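QdtA (Thermoanaerobacterium thermosaccharolyticum, PDB 4ZU5) is a small beta-rich protein of the WxcM-like family in the cupin superfamily, present as a two-chain assembly and holding thymidine in a pocket. Local coordinates at residues 3-12 and 85-95. Sequence-based numbering, arbitrary orientation.
Sequences YNVALIKFKD and PSVGLYIGPLV. Unlike the reference sequence in segment 85-95: L94 (reference Phe), V95 (reference Leu).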
ATOM      1  N   TYR A   3      10.503   2.672  22.984  1.00 35.08           N
ATOM      2  CA  TYR A   3      11.101   3.647  22.071  1.00 36.03           C
ATOM      3  C   TYR A   3      10.963   3.284  20.600  1.00 32.97           C
ATOM      4  O   TYR A   3      10.942   2.126  20.247  1.00 31.93           O
ATOM      5  CB  TYR A   3      12.584   3.793  22.372  1.00 35.26           C
ATOM      6  CG  TYR A   3      12.927   4.376  23.716  1.00 40.12           C
ATOM      7  CD1 TYR A   3      13.572   3.618  24.689  1.00 40.89           C
ATOM      8  CD2 TYR A   3      12.614   5.694  24.021  1.00 40.83           C
ATOM      9  CE1 TYR A   3      13.879   4.156  25.929  1.00 40.64           C
ATOM     10  CE2 TYR A   3      12.898   6.223  25.255  1.00 42.72           C
ATOM     11  CZ  TYR A   3      13.546   5.450  26.195  1.00 43.73           C
ATOM     12  OH  TYR A   3      13.829   6.030  27.388  1.00 43.93           O
ATOM     13  N   ASN A   4      10.971   4.295  19.740  1.00 33.34           N
ATOM     14  CA  ASN A   4      11.162   4.165  18.301  1.00 31.37           C
ATOM     15  C   ASN A   4       9.942   3.564  17.607  1.00 32.48           C
ATOM     16  O   ASN A   4      10.038   2.972  16.517  1.00 31.49           O
ATOM     17  CB  ASN A   4      12.446   3.420  17.935  1.00 33.32           C
ATOM     18  CG  ASN A   4      13.711   4.127  18.420  1.00 39.09           C
ATOM     19  OD1 ASN A   4      13.690   5.149  19.160  1.00 35.14           O
ATOM     20  ND2 ASN A   4      14.836   3.610  17.965  1.00 39.64           N
ATOM     21  N   VAL A   5       8.800   3.763  18.227  1.00 32.34           N
ATOM     22  CA  VAL A   5       7.537   3.252  17.729  1.00 32.83           C
ATOM     23  C   VAL A   5       6.435   4.266  17.938  1.00 34.58           C
ATOM     24  O   VAL A   5       6.433   4.934  18.965  1.00 36.13           O
ATOM     25  CB  VAL A   5       7.204   1.928  18.464  1.00 35.45           C
ATOM     26  CG1 VAL A   5       5.834   1.405  18.069  1.00 38.60           C
ATOM     27  CG2 VAL A   5       8.241   0.891  18.103  1.00 36.03           C
ATOM     28  N   ALA A   6       5.458   4.350  17.030  1.00 31.85           N
ATOM     29  CA  ALA A   6       4.296   5.208  17.226  1.00 31.83           C
ATOM     30  C   ALA A   6       3.148   4.678  16.407  1.00 30.92           C
ATOM     31  O   ALA A   6       3.346   4.043  15.381  1.00 30.81           O
ATOM     32  CB  ALA A   6       4.524   6.647  16.813  1.00 33.25           C
ATOM     33  N   LEU A   7       1.976   5.055  16.875  1.00 33.52           N
ATOM     34  CA  LEU A   7       0.756   4.969  16.098  1.00 30.42           C
ATOM     35  C   LEU A   7       0.480   6.278  15.427  1.00 29.55           C
ATOM     36  O   LEU A   7       0.294   7.335  16.066  1.00 30.25           O
ATOM     37  CB  LEU A   7      -0.396   4.549  16.992  1.00 31.78           C
ATOM     38  CG  LEU A   7      -0.261   3.106  17.437  1.00 35.91           C
ATOM     39  CD1 LEU A   7      -1.259   2.913  18.574  1.00 39.51           C
ATOM     40  CD2 LEU A   7      -0.516   2.090  16.346  1.00 37.60           C
ATOM     41  N   ILE A   8       0.286   6.196  14.126  1.00 31.28           N
ATOM     42  CA  ILE A   8       0.024   7.350  13.322  1.00 32.90           C
ATOM     43  C   ILE A   8      -1.381   7.280  12.739  1.00 31.00           C
ATOM     44  O   ILE A   8      -1.805   6.227  12.269  1.00 33.95           O
ATOM     45  CB  ILE A   8       1.004   7.401  12.164  1.00 33.23           C
ATOM     46  CG1 ILE A   8       2.397   7.782  12.643  1.00 37.75           C
ATOM     47  CG2 ILE A   8       0.579   8.496  11.192  1.00 34.95           C
ATOM     48  CD1 ILE A   8       3.334   7.670  11.433  1.00 39.25           C
ATOM     49  N   LYS A   9      -2.101   8.379  12.800  1.00 32.16           N
ATOM     50  CA  LYS A   9      -3.481   8.382  12.357  1.00 32.10           C
ATOM     51  C   LYS A   9      -3.553   9.083  11.030  1.00 31.97           C
ATOM     52  O   LYS A   9      -3.027  10.163  10.837  1.00 33.79           O
ATOM     53  CB  LYS A   9      -4.406   9.047  13.405  1.00 35.60           C
ATOM     54  CG  LYS A   9      -5.886   9.126  13.019  1.00 37.43           C
ATOM     55  CD  LYS A   9      -6.517   7.768  13.285  1.00 39.38           C
ATOM     56  CE  LYS A   9      -8.019   7.786  13.121  1.00 43.95           C
ATOM     57  NZ  LYS A   9      -8.317   8.001  11.699  1.00 47.58           N
ATOM     58  N   PHE A  10      -4.198   8.431  10.079  1.00 28.04           N
ATOM     59  CA  PHE A  10      -4.407   8.964   8.752  1.00 30.06           C
ATOM     60  C   PHE A  10      -5.854   9.447   8.600  1.00 30.99           C
ATOM     61  O   PHE A  10      -6.705   9.102   9.407  1.00 34.01           O
ATOM     62  CB  PHE A  10      -4.080   7.858   7.729  1.00 29.46           C
ATOM     63  CG  PHE A  10      -2.678   7.342   7.838  1.00 26.61           C
ATOM     64  CD1 PHE A  10      -2.429   5.988   7.991  1.00 28.98           C
ATOM     65  CD2 PHE A  10      -1.613   8.200   7.806  1.00 26.23           C
ATOM     66  CE1 PHE A  10      -1.131   5.500   8.087  1.00 29.76           C
ATOM     67  CE2 PHE A  10      -0.308   7.742   7.931  1.00 28.03           C
ATOM     68  CZ  PHE A  10      -0.062   6.394   8.073  1.00 29.23           C
ATOM     69  N   LYS A  11      -6.081  10.255   7.562  1.00 32.45           N
ATOM     70  CA  LYS A  11      -7.390  10.672   7.129  1.00 34.86           C
ATOM     71  C   LYS A  11      -8.129   9.434   6.626  1.00 35.07           C
ATOM     72  O   LYS A  11      -7.569   8.595   5.908  1.00 33.86           O
ATOM     73  CB  LYS A  11      -7.215  11.674   5.996  1.00 40.53           C
ATOM     74  CG  LYS A  11      -8.449  12.512   5.730  1.00 54.06           C
ATOM     75  CD  LYS A  11      -8.149  13.738   4.859  1.00 62.45           C
ATOM     76  CE  LYS A  11      -9.406  14.612   4.751  1.00 74.72           C
ATOM     77  NZ  LYS A  11      -9.297  15.769   3.808  1.00 78.04           N
ATOM     78  N   ASP A  12      -9.395   9.307   7.025  1.00 38.96           N
ATOM     79  CA  ASP A  12     -10.320   8.279   6.520  1.00 37.43           C
ATOM     80  C   ASP A  12     -11.495   8.977   5.843  1.00 42.84           C
ATOM     81  O   ASP A  12     -12.372   9.483   6.528  1.00 40.88           O
ATOM     82  CB  ASP A  12     -10.840   7.443   7.683  1.00 42.41           C
ATOM     83  CG  ASP A  12     -11.829   6.380   7.240  1.00 45.08           C
ATOM     84  OD1 ASP A  12     -11.979   6.168   6.026  1.00 41.25           O
ATOM     85  OD2 ASP A  12     -12.443   5.747   8.113  1.00 51.92           O
ATOM     86  N   PRO A  85      -7.646   0.367   8.854  1.00 30.97           N
ATOM     87  CA  PRO A  85      -6.812   0.870   7.776  1.00 33.21           C
ATOM     88  C   PRO A  85      -6.341   2.335   7.912  1.00 33.37           C
ATOM     89  O   PRO A  85      -5.425   2.744   7.196  1.00 35.42           O
ATOM     90  CB  PRO A  85      -7.699   0.682   6.535  1.00 30.15           C
ATOM     91  CG  PRO A  85      -8.652  -0.424   6.901  1.00 33.80           C
ATOM     92  CD  PRO A  85      -8.896  -0.252   8.385  1.00 31.21           C
ATOM     93  N   SER A  86      -6.952   3.142   8.784  1.00 32.69           N
ATOM     94  CA  SER A  86      -6.537   4.544   8.927  1.00 31.07           C
ATOM     95  C   SER A  86      -5.526   4.769  10.001  1.00 29.79           C
ATOM     96  O   SER A  86      -5.266   5.939  10.351  1.00 31.94           O
ATOM     97  CB  SER A  86      -7.742   5.429   9.258  1.00 35.74           C
ATOM     98  OG  SER A  86      -8.289   5.088  10.523  1.00 36.95           O
ATOM     99  N   VAL A  87      -4.976   3.697  10.533  1.00 28.85           N
ATOM    100  CA  VAL A  87      -3.936   3.764  11.578  1.00 32.55           C
ATOM    101  C   VAL A  87      -2.681   3.022  11.122  1.00 32.31           C
ATOM    102  O   VAL A  87      -2.726   1.856  10.722  1.00 34.67           O
ATOM    103  CB  VAL A  87      -4.428   3.166  12.900  1.00 34.03           C
ATOM    104  CG1 VAL A  87      -3.318   3.014  13.925  1.00 37.21           C
ATOM    105  CG2 VAL A  87      -5.555   4.031  13.451  1.00 37.24           C
ATOM    106  N   GLY A  88      -1.544   3.710  11.164  1.00 29.92           N
ATOM    107  CA  GLY A  88      -0.269   3.088  10.835  1.00 28.13           C
ATOM    108  C   GLY A  88       0.610   2.923  12.063  1.00 29.47           C
ATOM    109  O   GLY A  88       0.571   3.770  12.983  1.00 31.92           O
ATOM    110  N   LEU A  89       1.450   1.900  12.018  1.00 27.58           N
ATOM    111  CA  LEU A  89       2.430   1.647  13.077  1.00 28.76           C
ATOM    112  C   LEU A  89       3.787   1.997  12.510  1.00 26.43           C
ATOM    113  O   LEU A  89       4.356   1.284  11.679  1.00 24.71           O
ATOM    114  CB  LEU A  89       2.357   0.198  13.567  1.00 30.51           C
ATOM    115  CG  LEU A  89       3.364  -0.205  14.649  1.00 30.17           C
ATOM    116  CD1 LEU A  89       2.961   0.481  15.926  1.00 32.28           C
ATOM    117  CD2 LEU A  89       3.307  -1.709  14.805  1.00 32.16           C
ATOM    118  N   TYR A  90       4.323   3.097  13.012  1.00 27.41           N
ATOM    119  CA  TYR A  90       5.685   3.507  12.679  1.00 28.79           C
ATOM    120  C   TYR A  90       6.648   2.743  13.525  1.00 28.54           C
ATOM    121  O   TYR A  90       6.516   2.675  14.757  1.00 28.50           O
ATOM    122  CB  TYR A  90       5.881   4.982  13.011  1.00 28.49           C
ATOM    123  CG  TYR A  90       7.324   5.455  12.980  1.00 31.28           C
ATOM    124  CD1 TYR A  90       8.029   5.558  11.798  1.00 31.29           C
ATOM    125  CD2 TYR A  90       8.012   5.699  14.144  1.00 34.10           C
ATOM    126  CE1 TYR A  90       9.388   5.872  11.804  1.00 30.66           C
ATOM    127  CE2 TYR A  90       9.352   6.036  14.152  1.00 33.62           C
ATOM    128  CZ  TYR A  90      10.039   6.156  12.972  1.00 31.80           C
ATOM    129  OH  TYR A  90      11.395   6.515  13.043  1.00 33.14           O
ATOM    130  N   ILE A  91       7.655   2.210  12.859  1.00 28.24           N
ATOM    131  CA  ILE A  91       8.714   1.487  13.538  1.00 29.99           C
ATOM    132  C   ILE A  91      10.041   1.986  13.049  1.00 28.42           C
ATOM    133  O   ILE A  91      10.402   1.781  11.918  1.00 30.98           O
ATOM    134  CB  ILE A  91       8.660  -0.044  13.299  1.00 30.50           C
ATOM    135  CG1 ILE A  91       7.309  -0.595  13.723  1.00 31.67           C
ATOM    136  CG2 ILE A  91       9.781  -0.745  14.066  1.00 33.88           C
ATOM    137  CD1 ILE A  91       7.068  -2.037  13.308  1.00 31.81           C
ATOM    138  N   GLY A  92      10.796   2.573  13.957  1.00 30.49           N
ATOM    139  CA  GLY A  92      12.123   3.029  13.691  1.00 32.07           C
ATOM    140  C   GLY A  92      13.228   2.006  13.887  1.00 33.49           C
ATOM    141  O   GLY A  92      12.962   0.828  13.937  1.00 30.66           O
ATOM    142  N   PRO A  93      14.482   2.461  13.851  1.00 38.98           N
ATOM    143  CA  PRO A  93      15.645   1.581  13.921  1.00 38.98           C
ATOM    144  C   PRO A  93      15.732   0.835  15.245  1.00 32.63           C
ATOM    145  O   PRO A  93      15.311   1.344  16.307  1.00 31.47           O
ATOM    146  CB  PRO A  93      16.806   2.555  13.797  1.00 42.03           C
ATOM    147  CG  PRO A  93      16.268   3.544  12.822  1.00 42.98           C
ATOM    148  CD  PRO A  93      14.880   3.800  13.378  1.00 43.62           C
ATOM    149  N   LEU A  94      16.156  -0.408  15.091  1.00 33.30           N
ATOM    150  CA  LEU A  94      16.553  -1.258  16.189  1.00 34.07           C
ATOM    151  C   LEU A  94      15.416  -1.665  17.069  1.00 35.59           C
ATOM    152  O   LEU A  94      15.577  -1.901  18.275  1.00 30.74           O
ATOM    153  CB  LEU A  94      17.609  -0.569  17.025  1.00 33.54           C
ATOM    154  CG  LEU A  94      18.957  -0.509  16.302  1.00 36.04           C
ATOM    155  CD1 LEU A  94      19.922   0.207  17.214  1.00 39.95           C
ATOM    156  CD2 LEU A  94      19.531  -1.842  15.853  1.00 41.45           C
ATOM    157  N   VAL A  95      14.276  -1.867  16.439  1.00 32.87           N
ATOM    158  CA  VAL A  95      13.181  -2.495  17.104  1.00 31.44           C
ATOM    159  C   VAL A  95      12.997  -3.851  16.439  1.00 33.54           C
ATOM    160  O   VAL A  95      12.971  -3.929  15.228  1.00 31.50           O
ATOM    161  CB  VAL A  95      11.915  -1.673  16.906  1.00 31.01           C
ATOM    162  CG1 VAL A  95      10.703  -2.413  17.453  1.00 31.45           C
ATOM    163  CG2 VAL A  95      12.042  -0.310  17.609  1.00 31.68           C
TER
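K9 reaches S86 because its chain leaves with CG anti to the backbone N (chi1 179°) and then bends at chi2 and chi4, which curls NZ back to within 3.1 Å of S86 OG. The same ammonium donates to F10 O, a use of lysine's several N-H bonds, while the small serine hydroxyl also pairs with D84. With F10 chi1 at -59°, CG stands beside the backbone N; this and the turn of the ring set CE1 3.6 Å from G88 N. Glycine, with no side chain, leaves room for the ring.

At the other end N4 donates from ND2 to P93 O over 2.8 Å; the acceptor lies in the plane of the amide, and the N-H...O angle of 163° makes the bond nearly straight. Between these ends, A6 with Y90 and I8 with G88 form hydrogen-bonded pairs. On one face V5 CG1 meets L89 CD1 at 3.7 Å, and L7 CD2 touches V87 CG1 at 3.8 Å, branched apolar chains meeting through their methyls. On the other, I8 CD1 packs on Y90 CB at 4.0 Å, while Y90 OH bonds to H57. Strand 5-9, outermost within this chain, thereby joins strand 87-91 in an antiparallel sheet, consistent with the jelly-roll beta-barrel of the cupin fold.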